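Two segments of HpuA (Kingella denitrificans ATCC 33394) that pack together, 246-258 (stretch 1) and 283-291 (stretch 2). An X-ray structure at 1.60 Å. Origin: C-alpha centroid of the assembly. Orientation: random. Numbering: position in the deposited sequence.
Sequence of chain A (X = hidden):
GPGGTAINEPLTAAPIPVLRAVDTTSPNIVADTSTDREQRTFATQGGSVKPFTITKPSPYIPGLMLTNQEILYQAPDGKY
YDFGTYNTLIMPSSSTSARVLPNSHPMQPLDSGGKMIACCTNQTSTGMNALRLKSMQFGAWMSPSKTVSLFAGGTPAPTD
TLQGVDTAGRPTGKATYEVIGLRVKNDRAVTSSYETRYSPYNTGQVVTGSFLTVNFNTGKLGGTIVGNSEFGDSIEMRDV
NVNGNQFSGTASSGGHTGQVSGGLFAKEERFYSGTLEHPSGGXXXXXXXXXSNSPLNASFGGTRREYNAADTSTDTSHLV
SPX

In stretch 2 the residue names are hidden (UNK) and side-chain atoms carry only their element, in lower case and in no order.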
# COMPACT_ATOMS: atom_id res chain seq x y z
N GLN A 246 13.57 1.70 -4.37
CA GLN A 246 13.48 1.82 -2.92
C GLN A 246 13.76 3.25 -2.51
O GLN A 246 14.48 4.00 -3.21
CB GLN A 246 14.46 0.87 -2.19
CG GLN A 246 14.01 -0.58 -2.19
CD GLN A 246 14.62 -1.38 -1.03
OE1 GLN A 246 14.48 -1.04 0.18
NE2 GLN A 246 15.32 -2.43 -1.39
N PHE A 247 13.23 3.65 -1.35
CA PHE A 247 13.57 4.96 -0.83
C PHE A 247 13.62 4.96 0.70
O PHE A 247 13.07 4.09 1.36
CB PHE A 247 12.59 6.03 -1.38
CG PHE A 247 11.15 5.72 -1.10
CD1 PHE A 247 10.61 5.98 0.15
CD2 PHE A 247 10.33 5.25 -2.10
CE1 PHE A 247 9.26 5.75 0.42
CE2 PHE A 247 8.96 5.00 -1.87
CZ PHE A 247 8.44 5.25 -0.61
N SER A 248 14.34 5.92 1.26
CA SER A 248 14.43 6.02 2.70
C SER A 248 14.88 7.43 3.07
O SER A 248 15.51 8.13 2.27
CB SER A 248 15.44 5.02 3.26
OG SER A 248 16.70 5.38 2.79
N GLY A 249 14.52 7.83 4.26
CA GLY A 249 14.94 9.12 4.79
C GLY A 249 14.08 9.56 5.95
O GLY A 249 13.65 8.74 6.77
N THR A 250 13.85 10.89 6.05
CA THR A 250 13.19 11.46 7.20
C THR A 250 11.89 12.18 6.82
O THR A 250 11.72 12.68 5.70
CB THR A 250 14.08 12.47 7.93
OG1 THR A 250 14.53 13.44 7.01
CG2 THR A 250 15.23 11.75 8.59
N ALA A 251 10.97 12.17 7.78
CA ALA A 251 9.73 12.92 7.73
C ALA A 251 9.46 13.50 9.09
O ALA A 251 10.11 13.10 10.07
CB ALA A 251 8.56 12.02 7.28
N SER A 252 8.53 14.47 9.16
CA SER A 252 8.17 15.09 10.44
C SER A 252 6.70 15.03 10.65
O SER A 252 5.89 15.08 9.68
CB SER A 252 8.63 16.56 10.48
OG SER A 252 8.07 17.30 9.44
N SER A 253 6.32 14.99 11.92
CA SER A 253 4.92 15.09 12.27
C SER A 253 4.82 15.65 13.67
O SER A 253 5.38 15.08 14.59
CB SER A 253 4.28 13.72 12.20
OG SER A 253 2.87 13.79 12.38
N GLY A 254 4.17 16.81 13.81
CA GLY A 254 4.06 17.38 15.17
C GLY A 254 5.35 17.60 15.94
O GLY A 254 5.37 17.46 17.18
N GLY A 255 6.42 17.92 15.24
CA GLY A 255 7.70 18.14 15.88
C GLY A 255 8.58 16.93 16.03
O GLY A 255 9.74 17.06 16.41
N HIS A 256 8.03 15.75 15.76
CA HIS A 256 8.76 14.49 15.86
C HIS A 256 9.30 14.09 14.49
O HIS A 256 8.63 14.27 13.47
CB HIS A 256 7.80 13.41 16.30
CG HIS A 256 7.12 13.69 17.60
ND1 HIS A 256 7.73 13.45 18.81
CD2 HIS A 256 5.89 14.16 17.88
CE1 HIS A 256 6.90 13.79 19.78
NE2 HIS A 256 5.77 14.22 19.24
N THR A 257 10.50 13.54 14.48
CA THR A 257 11.14 13.06 13.24
C THR A 257 10.89 11.56 13.14
O THR A 257 11.13 10.82 14.11
CB THR A 257 12.65 13.32 13.25
OG1 THR A 257 12.83 14.75 13.28
CG2 THR A 257 13.36 12.78 11.99
N GLY A 258 10.46 11.13 11.97
CA GLY A 258 10.29 9.69 11.71
C GLY A 258 11.16 9.24 10.56
O GLY A 258 11.51 10.00 9.68
N UNK A 283 2.58 1.88 -8.49
CA UNK A 283 2.15 1.97 -7.12
C UNK A 283 3.34 2.26 -6.21
O UNK A 283 4.51 2.11 -6.59
o UNK A 283 -0.23 -1.58 -6.64
o UNK A 283 -1.64 -0.90 -8.18
c UNK A 283 0.16 0.55 -7.60
c UNK A 283 1.38 0.70 -6.72
c UNK A 283 -0.60 -0.74 -7.45
N UNK A 284 3.03 2.68 -4.98
CA UNK A 284 4.03 3.15 -4.04
C UNK A 284 3.55 2.80 -2.64
O UNK A 284 2.36 2.80 -2.40
c UNK A 284 3.06 5.50 -3.72
c UNK A 284 6.03 6.48 -3.82
c UNK A 284 4.27 4.69 -4.18
c UNK A 284 5.51 5.14 -3.40
N UNK A 285 4.46 2.48 -1.75
CA UNK A 285 4.08 2.24 -0.35
C UNK A 285 5.28 2.26 0.57
O UNK A 285 6.41 2.26 0.13
N UNK A 286 5.01 2.32 1.87
CA UNK A 286 6.06 2.30 2.83
C UNK A 286 5.57 2.50 4.25
O UNK A 286 4.37 2.43 4.52
N UNK A 287 6.54 2.76 5.13
CA UNK A 287 6.28 2.99 6.54
C UNK A 287 6.97 4.27 6.98
O UNK A 287 7.95 4.72 6.37
o UNK A 287 8.13 1.56 7.23
c UNK A 287 5.91 0.57 7.13
c UNK A 287 6.74 1.81 7.43
N UNK A 288 6.44 4.81 8.08
CA UNK A 288 7.08 5.96 8.75
C UNK A 288 7.16 5.62 10.22
O UNK A 288 6.14 5.33 10.82
c UNK A 288 7.19 8.41 9.11
c UNK A 288 6.34 7.30 8.55
c UNK A 288 6.05 7.57 7.09
N UNK A 289 8.37 5.58 10.76
CA UNK A 289 8.62 5.02 12.08
C UNK A 289 9.25 6.09 12.98
O UNK A 289 10.41 6.51 12.74
n UNK A 289 9.66 1.67 13.08
c UNK A 289 9.57 3.00 13.26
o UNK A 289 9.52 3.53 14.39
c UNK A 289 9.55 3.83 11.99
N UNK A 290 8.48 6.52 13.99
CA UNK A 290 8.88 7.58 14.92
C UNK A 290 9.49 6.99 16.21
O UNK A 290 9.87 7.73 17.12
c UNK A 290 5.64 9.24 12.15
c UNK A 290 7.58 10.43 13.71
c UNK A 290 6.13 10.53 11.83
c UNK A 290 6.13 8.57 13.26
c UNK A 290 7.08 11.12 12.63
c UNK A 290 7.09 9.16 14.07
c UNK A 290 7.65 8.43 15.25
N UNK A 291 9.62 5.68 16.28
CA UNK A 291 10.09 4.99 17.48
C UNK A 291 9.36 3.70 17.71
O UNK A 291 8.20 3.54 17.31
O HOH W 1 10.18 10.59 16.77

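Position 283 carries five side-chain atoms: three carbons in an unbranched run, the third bearing two oxygens. Its side chain is out of reach of stretch 1. The atoms form a carboxylate two methylenes beyond the backbone, so the residue is Glu283. Both carboxylate oxygens find hydrogen-bond partners elsewhere in the structure.

Position 284 has four carbons, forked at the first, with one arm two carbons long, and they touch the ring of Phe247. Branching at CB with unequal arms identifies Ile284. Its CA-to-CB bond points sideways, yet the end of the side chain comes nearer: CG1 lies 3.8 Å from CE2 of Phe247, at the edge of that ring, an apolar contact.

Positions 285 and 286 have no side-chain atoms; the backbone O of 285 sits 3.7 Å from CZ of Phe247. They are Gly285 and Gly286. At Gly286 a modelled CB would point toward stretch 1 and come 3.8 Å from Phe247 CE1, a distance that is close but not a clash, so the contact alone does not demand glycine there.

Position 287 shows one carbon carrying one oxygen and one carbon. Its CA-to-CB bond points away from stretch 1, and the side chain makes no contact with it. This is the branched hydroxyl side chain of Thr287.

At 288 one carbon bears two others, with no heteroatom, and the group packs against Ala251 and Gly258: Val288. Its CA-to-CB bond points toward stretch 1, and CG1 lies 4.3 Å from CB of Ala251 and 4.2 Å from CA of Gly258.

Position 289 has two carbons, the second bearing one oxygen and one nitrogen. Its CA-to-CB bond points away from stretch 1, whereas the backbone O faces Gly258, 3.3 Å from its CA, in a CA-H...O contact with an angle of 120° at the hydrogen. A carboxamide so close to the backbone means Asn289. Its OD1 accepts a hydrogen bond of 2.9 Å from the backbone N of position 291.

Position 290 carries one carbon followed by a six-carbon ring without a hydroxyl; the ring packs over Gly258 CA and against His256 and Ser253. It is Phe290. Gly258 CA lies over one face, 3.9 Å from the ring centroid and 29° off the normal, a CH-pi geometry. His256 O approaches the edge, 3.6 Å from CE1, while CZ is 3.7 Å from Ser253 CB.

Position 291 lacks side-chain atoms and is Gly291; its phi/psi of 142/156° would jam a CB against the preceding carbonyl O.

The contact buries 376 Å² in total without a direct hydrogen bond between the stretches. Stretch 1 folds back through a type I' turn from Ser253 to His256, and the paired backbone, including Gly258 N to Ala251 O at 2.8 Å, presents a surface to Phe290. Gly258 leaves the necessary room: a CB there would clash with Phe290 CE1 at 2.8 Å and Val288 CG1 at 3.0 Å. One water bridges the backbones, its O donating to Thr257 O at 2.8 Å and Phe290 O at 2.9 Å; Phe247 and Ile284 add a separate apolar contact.

Stretch 2 283-291: EIGGTVNFG
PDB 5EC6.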